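Local coordinates for protein cyclopropane mycolic acid synthase 3 (Mycobacterium tuberculosis, PDB 1L1E) that probably converts a double bond of an alpha mycolic acid into a cyclopropane ring, using the methylene group supplied by S-adenosyl-L-methionine, at residues 24-29 with 237-242; 28-33 with 44-49; 36-41 with 232-237; 227-232 with 277-282. One frame throughout, in Å; residues are numbered along the deposited sequence.

Three of the four contacts use one helix, 229-245: interaction 4 lies at its start, interaction 3 follows, and interaction 1 is farthest along it, with the centres of interactions 1 and 4 about 19 Å apart. Interaction 2 stands beside this row, its centre about 9 Å from that of interaction 1, and joins the same loop to helix 45-58. Along the chain, residues 24-41 and the start of helix 45-58 come first; helix 229-245 and strand 279-286 follow after most of the methyltransferase sheet. The early loop is thus held between two helices, with Tyr33 reaching S-adenosylhomocysteine, while interaction 4 ties helix 229-245 to the sheet.

Interaction 1. Residues 24-29 with 237-242; sequences RLFLDP and DMWATA
Trp239 of helix 229-245 spreads its indole against Phe26 and Leu27 of the loop that follows helix 20-23. Its CB starts the contact, 3.7 Å from Phe26 CD1, and CG lies equally near that same ring carbon. Further out, Trp239 CD1 comes within 3.4 Å of the carbonyl oxygen Phe26 O. The two rings form a T-shaped pair: the edge of Phe26 points at the face of the indole, with planes at 68°. Trp239 NE1, CE2 and, toward the tip, CZ2 are met by one methyl of Leu27, whose CD2 lies 4.1 Å from CZ2 and makes an off-centre CH-pi contact with the five-membered ring. In the plane of the indole, Trp239 NE1 donates to a water at 3.0 Å, which donates to Asp28 OD1. One turn on, the small Ala242 lets the loop come close, its CB 3.8 Å from Phe26 CA. Phe26 CB rests 3.3 Å from Trp239 O. Tryptophan suits the place because it joins a broad apolar face to one N-H. The contact thus depends mainly on aromatic and aliphatic packing, while the water links the buried indole N-H to a carboxylate.

Interaction 2. Residues 28-33 with 44-49; sequences DPTQTY and TLQEAQ. With SAH (S-adenosyl-L-homocysteine), chain D.
An Asx turn at Asp28, within a type I beta turn from Asp28 to Gln31, packs on Gln46 and Gln49 of helix 45-58. Asp28 CG stands between its backbone N and carbonyl carbon (chi1 71°), and the carboxylate is gripped within its own loop. Asp28 OD2 receives Thr30 OG1 on its syn lone pair at 2.6 Å and Thr30 N from above the carboxylate plane, while OD1 accepts from Thr32 N. Aspartate suits the place because its short carboxylate can accept both backbone N-H groups. Across the contact the same group rests on aliphatic atoms, OD2 lying 3.6 Å from Gln46 CA and OD1 3.7 Å from Gln49 CG. Gln46 is extended beyond CG and crosses Pro29 at about a right angle; its OE1 approaches Pro29 CG, and its NE2 lies 3.5 Å from Thr30 CG2. Gln49 bends at chi2 (-71°) and runs past Thr32 in the opposite direction, with OE1 3.3 Å from Thr32 CG2. Both ends of its amide have polar partners: OE1 accepts from Lys52, and NE2 donates to Ser34 O and to the water at Asp28 OD1, which also donates to Thr32 O. Thr44 and Glu47 form a capping box. Tyr33 N donates to SAH OXT at 2.7 Å. The loop beginning with the Asx turn thus runs on into the cofactor pocket, to which Thr32 and Tyr33 belong.

Interaction 3. Residues 36-41 with 232-237; sequences AYFERD and YARTLD
Arg234 lays its guanidinium flat on the ring of Phe38, with the two planes only 1° apart. The centres are 3.9 Å from each other; Arg234 NE stands over the middle of the ring and CZ is displaced from it, an off-centre cation-pi contact. The aliphatic part shares the same face: Arg234 CD is 3.5 Å from the ring centroid, a CH-pi contact. Bends at chi2 (-128°) and chi3 (-85°) set CD and NE over the ring instead of letting the chain run straight. Beyond Phe38 the guanidinium meets Asp41, whose side chain crosses it at about a right angle. Arg234 NH2 donates to Asp41 O and forms a salt bridge with Asp41 OD1, but both separations come out very short and their exact values are doubtful. Arginine fits because one flat cation can stack on an aromatic ring while its N-H groups point outward to oxygen acceptors.

The neighbouring Thr235 approaches the same ring differently, its OG1 lying in the ring plane at the edge, 3.8 Å from Phe38 CE1. That hydroxyl accepts from Ala36 N at 3.0 Å and donates to His231 O one turn back, so it joins the loop to the helix backbone. Ala36 is small enough to sit beside it, with Ala48 and Gln49 of helix 45-58 also touching its CB. Phe38 is the centre of an inverse gamma turn, and its arginine-aromatic stack, together with the Thr235-Ala36 bond, clasps the loop between helices 45-58 and 229-245.

Interaction 4. Residues 227-232 with 277-282; sequences SLQLHY and YTDVDQ
Two hydrogen bonds join Leu228 and Gln229, at the start of helix 229-245, to Val280 and Thr278, at and just before the start of strand 279-286. Leu228 N donates to Val280 O at 2.7 Å. Gln229, extended beyond CG, carries NE2 to Thr278 O at 3.0 Å in an almost straight bond (176°), with the acceptor in the plane of the amide and the donor above the carbonyl plane. Glutamine suits this place because its long chain reaches the Thr278 carbonyl from the helix start, and its amide N-H can donate.

Polar packing comes next. The amide of Gln229 and the carboxylate of Asp279 are stacked, planes 13° apart, while the side chains cross at about a right angle. Asp279 OD1 accepts from the N-H of the next residue, Val280, at 2.6 Å through its anti lone pair. Ser227 and Asp281 form an antiparallel non-hydrogen-bonded pair, and Asp281 OD1 rests 3.2 Å from Ser227 CB.

Apolar contacts complete the join. Val280 CG2 touches Tyr232 CD2 at 3.7 Å, and Leu228 CD1 lies 4.1 Å from Gln282 CG. Tyr232 also lines the carbonate pocket, near the probable active-site Cys269. Strand 279-286 is the antiparallel seventh strand, between 163-170 and the outermost 221-227, in a sheet of order 3-2-1-4-5-7-6, the class I S-adenosylmethionine-dependent methyltransferase fold.

Interaction 1. Residues 24-29 with 237-242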
# COMPACT_ATOMS: atom_id res chain seq x y z
N ARG A 24 10.83 7.09 10.03
CA ARG A 24 11.71 6.08 10.59
C ARG A 24 11.49 5.88 12.09
O ARG A 24 12.00 4.92 12.68
CB ARG A 24 13.17 6.43 10.29
CG ARG A 24 13.55 6.24 8.84
CD ARG A 24 15.05 6.44 8.64
NE ARG A 24 15.82 5.49 9.45
CZ ARG A 24 17.12 5.59 9.70
NH1 ARG A 24 17.81 6.61 9.21
NH2 ARG A 24 17.72 4.67 10.44
N LEU A 25 10.72 6.77 12.71
CA LEU A 25 10.43 6.66 14.13
C LEU A 25 9.36 5.61 14.44
O LEU A 25 9.20 5.21 15.60
CB LEU A 25 10.01 8.01 14.73
CG LEU A 25 11.13 9.06 14.84
CD1 LEU A 25 10.57 10.33 15.46
CD2 LEU A 25 12.29 8.51 15.67
N PHE A 26 8.61 5.17 13.44
CA PHE A 26 7.59 4.15 13.70
C PHE A 26 7.55 3.00 12.69
O PHE A 26 7.14 1.89 13.04
CB PHE A 26 6.20 4.79 13.90
CG PHE A 26 5.61 5.44 12.67
CD1 PHE A 26 4.91 4.69 11.73
CD2 PHE A 26 5.73 6.81 12.47
CE1 PHE A 26 4.33 5.29 10.62
CE2 PHE A 26 5.15 7.43 11.37
CZ PHE A 26 4.45 6.66 10.44
N LEU A 27 8.01 3.24 11.46
CA LEU A 27 8.02 2.15 10.48
C LEU A 27 9.13 1.16 10.83
O LEU A 27 10.07 1.49 11.55
CB LEU A 27 8.26 2.71 9.07
CG LEU A 27 7.30 3.77 8.54
CD1 LEU A 27 7.71 4.21 7.15
CD2 LEU A 27 5.89 3.21 8.52
N ASP A 28 9.02 -0.07 10.35
CA ASP A 28 10.04 -1.07 10.60
C ASP A 28 11.28 -0.67 9.77
O ASP A 28 11.22 0.29 9.01
CB ASP A 28 9.53 -2.46 10.18
CG ASP A 28 9.45 -2.60 8.68
OD1 ASP A 28 8.61 -1.92 8.06
OD2 ASP A 28 10.23 -3.40 8.13
N PRO A 29 12.41 -1.40 9.91
CA PRO A 29 13.64 -1.09 9.17
C PRO A 29 13.52 -1.00 7.65
O PRO A 29 14.18 -0.18 7.02
CB PRO A 29 14.59 -2.20 9.61
CG PRO A 29 14.18 -2.42 11.03
CD PRO A 29 12.67 -2.46 10.90
N ASP A 237 -1.56 -0.74 15.48
CA ASP A 237 -1.24 -0.73 16.90
C ASP A 237 0.27 -0.63 17.08
O ASP A 237 0.78 0.17 17.86
CB ASP A 237 -1.72 -2.02 17.59
CG ASP A 237 -3.22 -2.03 17.85
OD1 ASP A 237 -3.80 -0.94 18.02
OD2 ASP A 237 -3.81 -3.13 17.90
N MET A 238 1.00 -1.45 16.33
CA MET A 238 2.45 -1.44 16.44
C MET A 238 3.09 -0.13 15.99
O MET A 238 4.06 0.32 16.60
CB MET A 238 3.04 -2.63 15.70
CG MET A 238 2.71 -3.97 16.38
SD MET A 238 3.39 -5.43 15.57
CE MET A 238 5.00 -5.49 16.28
N TRP A 239 2.56 0.51 14.94
CA TRP A 239 3.12 1.79 14.52
C TRP A 239 2.89 2.82 15.61
O TRP A 239 3.76 3.65 15.88
CB TRP A 239 2.48 2.30 13.22
CG TRP A 239 2.95 1.60 11.97
CD1 TRP A 239 4.14 0.96 11.77
CD2 TRP A 239 2.25 1.53 10.72
NE1 TRP A 239 4.23 0.49 10.48
CE2 TRP A 239 3.07 0.83 9.82
CE3 TRP A 239 0.99 1.99 10.28
CZ2 TRP A 239 2.69 0.58 8.50
CZ3 TRP A 239 0.61 1.74 8.97
CH2 TRP A 239 1.45 1.04 8.09
N ALA A 240 1.72 2.75 16.25
CA ALA A 240 1.38 3.68 17.31
C ALA A 240 2.31 3.52 18.51
O ALA A 240 2.86 4.51 19.02
CB ALA A 240 -0.08 3.46 17.74
N THR A 241 2.48 2.28 18.95
CA THR A 241 3.35 1.97 20.09
C THR A 241 4.77 2.48 19.87
O THR A 241 5.40 3.02 20.78
CB THR A 241 3.39 0.44 20.36
OG1 THR A 241 2.08 -0.01 20.71
CG2 THR A 241 4.36 0.10 21.50
N ALA A 242 5.27 2.32 18.65
CA ALA A 242 6.62 2.76 18.30
C ALA A 242 6.72 4.30 18.31
O ALA A 242 7.67 4.87 18.86
CB ALA A 242 6.99 2.21 16.94
O HOH W 1 6.39 -1.01 8.96

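Interaction 2. Residues 28-33 with 44-49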
# COMPACT_ATOMS: atom_id res chain seq x y z
N ASP A 28 9.02 -0.07 10.35
CA ASP A 28 10.04 -1.07 10.60
C ASP A 28 11.28 -0.67 9.77
O ASP A 28 11.22 0.29 9.01
CB ASP A 28 9.53 -2.46 10.18
CG ASP A 28 9.45 -2.60 8.68
OD1 ASP A 28 8.61 -1.92 8.06
OD2 ASP A 28 10.23 -3.40 8.13
N PRO A 29 12.41 -1.40 9.91
CA PRO A 29 13.64 -1.09 9.17
C PRO A 29 13.52 -1.00 7.65
O PRO A 29 14.18 -0.18 7.02
CB PRO A 29 14.59 -2.20 9.61
CG PRO A 29 14.18 -2.42 11.03
CD PRO A 29 12.67 -2.46 10.90
N THR A 30 12.69 -1.85 7.06
CA THR A 30 12.50 -1.84 5.61
C THR A 30 11.68 -0.63 5.18
O THR A 30 11.51 -0.38 3.99
CB THR A 30 11.76 -3.11 5.13
OG1 THR A 30 10.39 -3.04 5.53
CG2 THR A 30 12.41 -4.36 5.72
N GLN A 31 11.16 0.10 6.16
CA GLN A 31 10.33 1.27 5.88
C GLN A 31 9.07 0.96 5.04
O GLN A 31 8.69 1.74 4.16
CB GLN A 31 11.15 2.38 5.19
CG GLN A 31 12.17 3.08 6.10
CD GLN A 31 12.43 4.53 5.69
OE1 GLN A 31 11.56 5.40 5.85
NE2 GLN A 31 13.62 4.80 5.14
N THR A 32 8.43 -0.18 5.30
CA THR A 32 7.21 -0.53 4.58
C THR A 32 6.08 0.22 5.25
O THR A 32 5.95 0.18 6.47
CB THR A 32 6.94 -2.04 4.62
OG1 THR A 32 7.96 -2.71 3.90
CG2 THR A 32 5.59 -2.37 3.98
N TYR A 33 5.28 0.91 4.45
CA TYR A 33 4.19 1.74 4.95
C TYR A 33 2.86 1.29 4.37
O TYR A 33 2.30 1.94 3.49
CB TYR A 33 4.47 3.20 4.55
CG TYR A 33 3.56 4.24 5.14
CD1 TYR A 33 3.30 5.43 4.44
CD2 TYR A 33 2.98 4.08 6.40
CE1 TYR A 33 2.49 6.42 4.99
CE2 TYR A 33 2.17 5.06 6.95
CZ TYR A 33 1.93 6.23 6.24
OH TYR A 33 1.12 7.21 6.79
N THR A 44 7.51 -10.29 14.23
CA THR A 44 7.81 -8.91 14.57
C THR A 44 7.22 -8.12 13.40
O THR A 44 6.82 -8.71 12.39
CB THR A 44 9.33 -8.64 14.62
OG1 THR A 44 9.90 -8.85 13.32
CG2 THR A 44 10.02 -9.56 15.61
N LEU A 45 7.17 -6.80 13.53
CA LEU A 45 6.63 -5.98 12.45
C LEU A 45 7.44 -6.19 11.18
O LEU A 45 6.87 -6.38 10.11
CB LEU A 45 6.64 -4.50 12.85
CG LEU A 45 6.05 -3.52 11.84
CD1 LEU A 45 4.64 -3.96 11.42
CD2 LEU A 45 6.01 -2.14 12.47
N GLN A 46 8.77 -6.17 11.28
CA GLN A 46 9.61 -6.36 10.09
C GLN A 46 9.36 -7.72 9.44
O GLN A 46 9.32 -7.83 8.21
CB GLN A 46 11.10 -6.21 10.43
CG GLN A 46 12.01 -6.48 9.24
CD GLN A 46 13.44 -6.02 9.45
OE1 GLN A 46 13.91 -5.89 10.58
NE2 GLN A 46 14.15 -5.77 8.35
N GLU A 47 9.19 -8.77 10.25
CA GLU A 47 8.93 -10.10 9.70
C GLU A 47 7.56 -10.14 9.00
O GLU A 47 7.41 -10.76 7.94
CB GLU A 47 8.96 -11.16 10.82
CG GLU A 47 10.33 -11.36 11.46
CD GLU A 47 10.35 -12.44 12.52
OE1 GLU A 47 9.45 -12.46 13.38
OE2 GLU A 47 11.28 -13.28 12.49
N ALA A 48 6.57 -9.47 9.59
CA ALA A 48 5.23 -9.46 9.02
C ALA A 48 5.14 -8.62 7.75
O ALA A 48 4.26 -8.84 6.91
CB ALA A 48 4.22 -8.97 10.06
N GLN A 49 6.03 -7.64 7.60
CA GLN A 49 6.04 -6.81 6.39
C GLN A 49 6.72 -7.61 5.29
O GLN A 49 6.37 -7.49 4.11
CB GLN A 49 6.77 -5.48 6.63
CG GLN A 49 6.04 -4.53 7.57
CD GLN A 49 4.77 -3.92 6.96
OE1 GLN A 49 4.14 -4.52 6.09
NE2 GLN A 49 4.39 -2.75 7.45
N SAH D . 3.92 0.55 -1.62
CA SAH D . 4.78 1.08 -0.57
CB SAH D . 4.41 2.55 -0.25
CG SAH D . 2.96 2.82 0.14
SD SAH D . 2.61 4.55 0.50
C SAH D . 4.66 0.25 0.71
O SAH D . 3.91 -0.74 0.70
OXT SAH D . 5.29 0.60 1.72
C5' SAH D . 1.88 5.09 -1.09
C4' SAH D . 2.86 5.14 -2.27
O4' SAH D . 2.18 5.31 -3.55
C3' SAH D . 3.84 6.31 -2.19
O3' SAH D . 5.11 5.84 -2.70
C2' SAH D . 3.23 7.34 -3.09
O2' SAH D . 4.18 8.34 -3.49
C1' SAH D . 2.72 6.48 -4.21
N9 SAH D . 1.70 7.12 -5.06
C8 SAH D . 0.56 7.78 -4.74
N7 SAH D . -0.16 8.23 -5.72
C5 SAH D . 0.57 7.84 -6.84
C6 SAH D . 0.37 7.99 -8.25
N6 SAH D . -0.69 8.62 -8.77
N1 SAH D . 1.33 7.46 -9.09
C2 SAH D . 2.40 6.82 -8.57
N3 SAH D . 2.69 6.61 -7.27
C4 SAH D . 1.72 7.15 -6.45
O HOH W 1 6.39 -1.01 8.96

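Interaction 3. Residues 36-41 with 232-237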
# COMPACT_ATOMS: atom_id res chain seq x y z
N ALA A 36 0.66 -4.89 7.21
CA ALA A 36 1.58 -6.03 7.21
C ALA A 36 0.79 -7.33 7.24
O ALA A 36 -0.45 -7.32 7.33
CB ALA A 36 2.54 -5.94 8.40
N TYR A 37 1.49 -8.46 7.15
CA TYR A 37 0.85 -9.77 7.17
C TYR A 37 1.46 -10.69 8.23
O TYR A 37 2.56 -11.22 8.05
CB TYR A 37 0.94 -10.42 5.79
CG TYR A 37 0.22 -11.75 5.66
CD1 TYR A 37 -1.09 -11.91 6.11
CD2 TYR A 37 0.84 -12.84 5.06
CE1 TYR A 37 -1.78 -13.12 5.95
CE2 TYR A 37 0.17 -14.06 4.89
CZ TYR A 37 -1.13 -14.19 5.34
OH TYR A 37 -1.77 -15.40 5.21
N PHE A 38 0.75 -10.88 9.34
CA PHE A 38 1.23 -11.73 10.41
C PHE A 38 0.92 -13.21 10.16
O PHE A 38 -0.04 -13.75 10.71
CB PHE A 38 0.65 -11.28 11.76
CG PHE A 38 1.08 -9.89 12.17
CD1 PHE A 38 0.46 -8.76 11.62
CD2 PHE A 38 2.13 -9.72 13.07
CE1 PHE A 38 0.89 -7.47 11.96
CE2 PHE A 38 2.57 -8.44 13.41
CZ PHE A 38 1.94 -7.31 12.85
N GLU A 39 1.72 -13.85 9.31
CA GLU A 39 1.54 -15.27 9.01
C GLU A 39 1.55 -16.03 10.32
O GLU A 39 0.72 -16.91 10.55
CB GLU A 39 2.67 -15.80 8.13
CG GLU A 39 2.47 -15.60 6.66
CD GLU A 39 3.62 -16.16 5.87
OE1 GLU A 39 3.48 -16.31 4.64
OE2 GLU A 39 4.68 -16.46 6.47
N ARG A 40 2.53 -15.69 11.16
CA ARG A 40 2.66 -16.28 12.49
C ARG A 40 2.32 -15.13 13.43
O ARG A 40 2.79 -14.00 13.23
CB ARG A 40 4.09 -16.74 12.81
CG ARG A 40 4.93 -17.25 11.65
CD ARG A 40 6.27 -17.79 12.20
NE ARG A 40 6.90 -16.85 13.13
CZ ARG A 40 7.75 -15.89 12.79
NH1 ARG A 40 8.09 -15.71 11.52
NH2 ARG A 40 8.25 -15.09 13.72
N ASP A 41 1.52 -15.40 14.45
CA ASP A 41 1.14 -14.37 15.40
C ASP A 41 2.34 -13.78 16.16
O ASP A 41 2.28 -12.66 16.66
CB ASP A 41 0.13 -14.93 16.40
CG ASP A 41 -0.15 -13.98 17.54
OD1 ASP A 41 -0.68 -12.89 17.29
OD2 ASP A 41 0.16 -14.33 18.70
N TYR A 232 -4.30 -5.41 9.65
CA TYR A 232 -4.07 -3.98 9.61
C TYR A 232 -4.23 -3.37 10.99
O TYR A 232 -3.49 -2.47 11.37
CB TYR A 232 -5.00 -3.29 8.60
CG TYR A 232 -4.54 -1.90 8.22
CD1 TYR A 232 -3.17 -1.60 8.12
CD2 TYR A 232 -5.46 -0.89 7.92
CE1 TYR A 232 -2.74 -0.34 7.73
CE2 TYR A 232 -5.03 0.38 7.53
CZ TYR A 232 -3.67 0.64 7.44
OH TYR A 232 -3.24 1.89 7.05
N ALA A 233 -5.18 -3.88 11.76
CA ALA A 233 -5.41 -3.39 13.11
C ALA A 233 -4.13 -3.55 13.95
O ALA A 233 -3.74 -2.65 14.67
CB ALA A 233 -6.57 -4.17 13.77
N ARG A 234 -3.47 -4.70 13.82
CA ARG A 234 -2.26 -4.93 14.59
C ARG A 234 -1.05 -4.14 14.07
O ARG A 234 -0.14 -3.79 14.83
CB ARG A 234 -1.89 -6.42 14.61
CG ARG A 234 -1.13 -6.77 15.87
CD ARG A 234 0.16 -7.50 15.61
NE ARG A 234 -0.05 -8.93 15.47
CZ ARG A 234 0.70 -9.84 16.09
NH1 ARG A 234 1.68 -9.45 16.88
NH2 ARG A 234 0.46 -11.13 15.91
N THR A 235 -1.05 -3.87 12.77
CA THR A 235 0.02 -3.09 12.16
C THR A 235 -0.09 -1.69 12.75
O THR A 235 0.88 -1.13 13.25
CB THR A 235 -0.16 -3.01 10.64
OG1 THR A 235 -0.16 -4.33 10.09
CG2 THR A 235 0.97 -2.18 10.01
N LEU A 236 -1.29 -1.13 12.70
CA LEU A 236 -1.54 0.20 13.22
C LEU A 236 -1.20 0.29 14.71
O LEU A 236 -0.63 1.28 15.15
CB LEU A 236 -3.01 0.60 12.97
CG LEU A 236 -3.38 0.82 11.49
CD1 LEU A 236 -4.88 0.96 11.34
CD2 LEU A 236 -2.68 2.07 10.96
N ASP A 237 -1.56 -0.74 15.48
CA ASP A 237 -1.24 -0.73 16.90
C ASP A 237 0.27 -0.63 17.08
O ASP A 237 0.78 0.17 17.86
CB ASP A 237 -1.72 -2.02 17.59
CG ASP A 237 -3.22 -2.03 17.85
OD1 ASP A 237 -3.80 -0.94 18.02
OD2 ASP A 237 -3.81 -3.13 17.90

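Interaction 4. Residues 227-232 with 277-282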
# COMPACT_ATOMS: atom_id res chain seq x y z
N SER A 227 -8.86 -10.80 2.22
CA SER A 227 -8.99 -9.70 3.17
C SER A 227 -7.94 -9.85 4.27
O SER A 227 -7.61 -10.96 4.69
CB SER A 227 -10.39 -9.69 3.78
OG SER A 227 -10.66 -10.91 4.43
N LEU A 228 -7.41 -8.72 4.73
CA LEU A 228 -6.39 -8.70 5.78
C LEU A 228 -6.82 -7.78 6.90
O LEU A 228 -5.98 -7.21 7.60
CB LEU A 228 -5.07 -8.22 5.19
CG LEU A 228 -4.43 -9.16 4.17
CD1 LEU A 228 -3.23 -8.49 3.53
CD2 LEU A 228 -4.02 -10.46 4.86
N GLN A 229 -8.12 -7.63 7.07
CA GLN A 229 -8.69 -6.75 8.08
C GLN A 229 -7.96 -6.68 9.43
O GLN A 229 -7.50 -5.60 9.83
CB GLN A 229 -10.16 -7.12 8.30
CG GLN A 229 -10.93 -6.16 9.20
CD GLN A 229 -12.41 -6.47 9.20
OE1 GLN A 229 -12.83 -7.57 9.56
NE2 GLN A 229 -13.22 -5.50 8.78
N LEU A 230 -7.86 -7.81 10.11
CA LEU A 230 -7.24 -7.84 11.44
C LEU A 230 -5.72 -7.66 11.42
O LEU A 230 -5.12 -7.34 12.44
CB LEU A 230 -7.61 -9.15 12.16
CG LEU A 230 -9.12 -9.39 12.34
CD1 LEU A 230 -9.36 -10.66 13.15
CD2 LEU A 230 -9.77 -8.20 13.04
N HIS A 231 -5.09 -7.88 10.28
CA HIS A 231 -3.65 -7.70 10.20
C HIS A 231 -3.37 -6.20 10.18
O HIS A 231 -2.33 -5.75 10.66
CB HIS A 231 -3.09 -8.37 8.94
CG HIS A 231 -3.21 -9.86 8.96
ND1 HIS A 231 -2.31 -10.68 9.60
CD2 HIS A 231 -4.15 -10.69 8.43
CE1 HIS A 231 -2.68 -11.94 9.48
NE2 HIS A 231 -3.80 -11.97 8.77
N TYR A 232 -4.30 -5.41 9.65
CA TYR A 232 -4.07 -3.98 9.61
C TYR A 232 -4.23 -3.37 10.99
O TYR A 232 -3.49 -2.47 11.37
CB TYR A 232 -5.00 -3.29 8.60
CG TYR A 232 -4.54 -1.90 8.22
CD1 TYR A 232 -3.17 -1.60 8.12
CD2 TYR A 232 -5.46 -0.89 7.92
CE1 TYR A 232 -2.74 -0.34 7.73
CE2 TYR A 232 -5.03 0.38 7.53
CZ TYR A 232 -3.67 0.64 7.44
OH TYR A 232 -3.24 1.89 7.05
N TYR A 277 -15.27 -1.53 10.50
CA TYR A 277 -15.76 -0.36 9.75
C TYR A 277 -15.04 -0.20 8.41
O TYR A 277 -15.56 0.44 7.49
CB TYR A 277 -15.58 0.92 10.56
CG TYR A 277 -16.55 1.02 11.71
CD1 TYR A 277 -16.30 0.40 12.93
CD2 TYR A 277 -17.75 1.71 11.56
CE1 TYR A 277 -17.22 0.46 13.97
CE2 TYR A 277 -18.67 1.77 12.59
CZ TYR A 277 -18.41 1.15 13.79
OH TYR A 277 -19.33 1.24 14.81
N THR A 278 -13.85 -0.77 8.32
CA THR A 278 -13.06 -0.70 7.09
C THR A 278 -12.31 -2.03 6.92
O THR A 278 -12.20 -2.80 7.87
CB THR A 278 -12.07 0.49 7.13
OG1 THR A 278 -11.17 0.34 8.24
CG2 THR A 278 -12.83 1.79 7.30
N ASP A 279 -11.81 -2.29 5.72
CA ASP A 279 -11.09 -3.53 5.45
C ASP A 279 -9.91 -3.25 4.52
O ASP A 279 -9.75 -2.13 4.01
CB ASP A 279 -12.04 -4.54 4.79
CG ASP A 279 -11.67 -6.00 5.06
OD1 ASP A 279 -10.48 -6.35 4.99
OD2 ASP A 279 -12.58 -6.80 5.33
N VAL A 280 -9.08 -4.26 4.31
CA VAL A 280 -7.93 -4.16 3.40
C VAL A 280 -7.95 -5.44 2.58
O VAL A 280 -7.89 -6.54 3.13
CB VAL A 280 -6.59 -4.05 4.15
CG1 VAL A 280 -5.43 -4.19 3.16
CG2 VAL A 280 -6.50 -2.71 4.85
N ASP A 281 -8.04 -5.29 1.26
CA ASP A 281 -8.11 -6.42 0.35
C ASP A 281 -6.97 -6.46 -0.67
O ASP A 281 -6.44 -5.42 -1.06
CB ASP A 281 -9.43 -6.40 -0.42
CG ASP A 281 -10.60 -7.01 0.35
OD1 ASP A 281 -10.46 -7.33 1.55
OD2 ASP A 281 -11.68 -7.17 -0.25
N GLN A 282 -6.62 -7.66 -1.09
CA GLN A 282 -5.60 -7.85 -2.11
C GLN A 282 -6.37 -8.47 -3.26
O GLN A 282 -6.93 -9.57 -3.12
CB GLN A 282 -4.49 -8.80 -1.64
CG GLN A 282 -3.55 -8.27 -0.55
CD GLN A 282 -2.19 -8.97 -0.56
OE1 GLN A 282 -2.07 -10.12 -0.99
NE2 GLN A 282 -1.15 -8.28 -0.09